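Local coordinates for protein metallophosphoesterase (PDB 4J6O) that is the manganese-binding phosphatase domain of bacterial Pnkp and probably acts as the 2',3' phosphatase of the Pnkp-Hen1 RNA repair system, clearing phosphates from broken RNA ends, at residues P71-V76 against L119-K124. Numbering follows the deposited sequence.
Sequences PKITEV and LEQLAK
The side-chain amide of Q121 is sandwiched between the carbonyl of P71 on one face and the tip of I73 on the other: P71 O stands 3.6 Å from Q121 CD, and I73 CD1 approaches the same carbon from the far side at 3.9 Å. At the oxygen edge of the amide, in the carbonyl plane, I73 N donates a hydrogen bond to Q121 OE1 (2.9 Å), bent at the hydrogen (139°). A water grips the same oxygen, donating to Q121 OE1 at 2.7 Å while accepting from T74 N at 3.0 Å. Two backbone N-H groups of the first helical turn thus share one side-chain acceptor, directly and by relay, and the positive end of the helix dipole may polarise that carbonyl further. Bonding of Q121 NE2 to G70 O fixes which end of the amide faces the helix. The example lies at the start of a beta-alpha-beta crossover of the calcineurin-like fold: helix 73-86 links the parallel strands 59-62 and 89-91, and the loop leading into it carries D65, a manganese ligand, and the family's GDxVDRG signature, which closes at G70. Q121 reaches this junction from helix 115-122 with CG anti to its own carbonyl carbon (chi1 -66°) and an extended chain beyond, crossing I73 at about a right angle. The next residue, T74, points its CB toward helix 115-122, and its methyl CG2, anti to its own carbonyl carbon, lies 3.5 Å from Q121 O and 3.7 Å from L122 CD2, while its OG1 makes a weak hydrogen bond to E125.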
loop_
_atom_site.group_PDB
_atom_site.type_symbol
_atom_site.label_atom_id
_atom_site.label_comp_id
_atom_site.label_asym_id
_atom_site.label_seq_id
_atom_site.Cartn_x
_atom_site.Cartn_y
_atom_site.Cartn_z
ATOM N N PRO A 71 15.018 -1.864 4.157
ATOM C CA PRO A 71 15.982 -2.830 4.680
ATOM C C PRO A 71 15.413 -4.173 5.092
ATOM O O PRO A 71 16.210 -5.099 5.266
ATOM C CB PRO A 71 16.511 -2.124 5.931
ATOM C CG PRO A 71 15.327 -1.362 6.383
ATOM C CD PRO A 71 14.714 -0.802 5.149
ATOM N N LYS A 72 14.082 -4.293 5.209
ATOM C CA LYS A 72 13.466 -5.474 5.816
ATOM C C LYS A 72 12.228 -5.894 5.026
ATOM O O LYS A 72 11.162 -6.147 5.555
ATOM C CB LYS A 72 13.160 -5.230 7.310
ATOM C CG LYS A 72 14.414 -5.287 8.152
ATOM C CD LYS A 72 14.051 -5.157 9.617
ATOM C CE LYS A 72 15.310 -5.106 10.505
ATOM N NZ LYS A 72 14.874 -5.295 11.952
ATOM N N ILE A 73 12.370 -5.913 3.709
ATOM C CA ILE A 73 11.273 -6.266 2.825
ATOM C C ILE A 73 10.634 -7.670 3.099
ATOM O O ILE A 73 9.414 -7.806 3.069
ATOM C CB ILE A 73 11.774 -6.175 1.384
ATOM C CG1 ILE A 73 12.220 -4.733 1.124
ATOM C CG2 ILE A 73 10.693 -6.628 0.431
ATOM C CD1 ILE A 73 13.129 -4.532 -0.161
ATOM N N THR A 74 11.429 -8.723 3.336
ATOM C CA THR A 74 10.794 -10.027 3.538
ATOM C C THR A 74 10.038 -10.114 4.875
ATOM O O THR A 74 9.035 -10.765 4.946
ATOM C CB THR A 74 11.759 -11.240 3.426
ATOM O OG1 THR A 74 12.740 -11.165 4.457
ATOM C CG2 THR A 74 12.452 -11.247 2.074
ATOM N N GLU A 75 10.511 -9.380 5.884
ATOM C CA GLU A 75 9.809 -9.339 7.160
ATOM C C GLU A 75 8.486 -8.601 6.993
ATOM O O GLU A 75 7.469 -9.052 7.536
ATOM C CB GLU A 75 10.647 -8.687 8.257
ATOM C CG GLU A 75 11.872 -9.510 8.671
ATOM C CD GLU A 75 11.578 -11.002 8.832
ATOM O OE1 GLU A 75 10.712 -11.364 9.663
ATOM O OE2 GLU A 75 12.215 -11.810 8.112
ATOM N N VAL A 76 8.501 -7.481 6.250
ATOM C CA VAL A 76 7.245 -6.810 5.941
ATOM C C VAL A 76 6.284 -7.787 5.248
ATOM O O VAL A 76 5.108 -7.866 5.565
ATOM C CB VAL A 76 7.448 -5.574 5.024
ATOM C CG1 VAL A 76 6.118 -5.015 4.547
ATOM C CG2 VAL A 76 8.223 -4.474 5.789
ATOM N N LEU A 119 15.019 -8.055 -4.440
ATOM C CA LEU A 119 15.470 -9.309 -5.022
ATOM C C LEU A 119 16.588 -9.927 -4.197
ATOM O O LEU A 119 16.631 -11.141 -3.982
ATOM C CB LEU A 119 15.918 -9.085 -6.453
ATOM C CG LEU A 119 14.757 -8.738 -7.393
ATOM C CD1 LEU A 119 15.303 -8.361 -8.787
ATOM C CD2 LEU A 119 13.736 -9.872 -7.455
ATOM N N GLU A 120 17.483 -9.077 -3.719
ATOM C CA GLU A 120 18.599 -9.569 -2.926
ATOM C C GLU A 120 18.158 -10.033 -1.540
ATOM O O GLU A 120 18.731 -10.964 -0.978
ATOM C CB GLU A 120 19.706 -8.533 -2.844
ATOM C CG GLU A 120 19.422 -7.364 -1.968
ATOM C CD GLU A 120 20.470 -6.275 -2.130
ATOM O OE1 GLU A 120 21.188 -6.272 -3.158
ATOM O OE2 GLU A 120 20.582 -5.420 -1.225
ATOM N N GLN A 121 17.097 -9.427 -1.026
ATOM C CA GLN A 121 16.515 -9.889 0.223
ATOM C C GLN A 121 15.686 -11.170 0.045
ATOM O O GLN A 121 15.695 -12.059 0.899
ATOM C CB GLN A 121 15.731 -8.754 0.891
ATOM C CG GLN A 121 16.677 -7.611 1.336
ATOM C CD GLN A 121 15.905 -6.420 1.895
ATOM O OE1 GLN A 121 14.868 -6.607 2.500
ATOM N NE2 GLN A 121 16.388 -5.185 1.624
ATOM N N LEU A 122 14.958 -11.269 -1.060
ATOM C CA LEU A 122 14.167 -12.464 -1.336
ATOM C C LEU A 122 15.060 -13.684 -1.554
ATOM O O LEU A 122 14.697 -14.813 -1.197
ATOM C CB LEU A 122 13.284 -12.256 -2.572
ATOM C CG LEU A 122 11.904 -11.663 -2.295
ATOM C CD1 LEU A 122 11.126 -11.670 -3.584
ATOM C CD2 LEU A 122 11.152 -12.422 -1.218
ATOM N N ALA A 123 16.222 -13.439 -2.145
ATOM C CA ALA A 123 17.188 -14.481 -2.458
ATOM C C ALA A 123 17.586 -15.286 -1.229
ATOM O O ALA A 123 17.921 -16.462 -1.330
ATOM C CB ALA A 123 18.413 -13.872 -3.098
ATOM N N LYS A 124 17.555 -14.645 -0.068
ATOM C CA LYS A 124 17.897 -15.307 1.186
ATOM C C LYS A 124 16.793 -16.223 1.753
ATOM O O LYS A 124 16.985 -16.849 2.790
ATOM C CB LYS A 124 18.277 -14.253 2.232
ATOM C CG LYS A 124 19.308 -13.254 1.743
ATOM C CD LYS A 124 19.559 -12.140 2.771
ATOM C CE LYS A 124 20.628 -11.156 2.279
ATOM N NZ LYS A 124 21.184 -10.305 3.381
HETATM O O HOH W 1 14.332 -8.733 4.136
#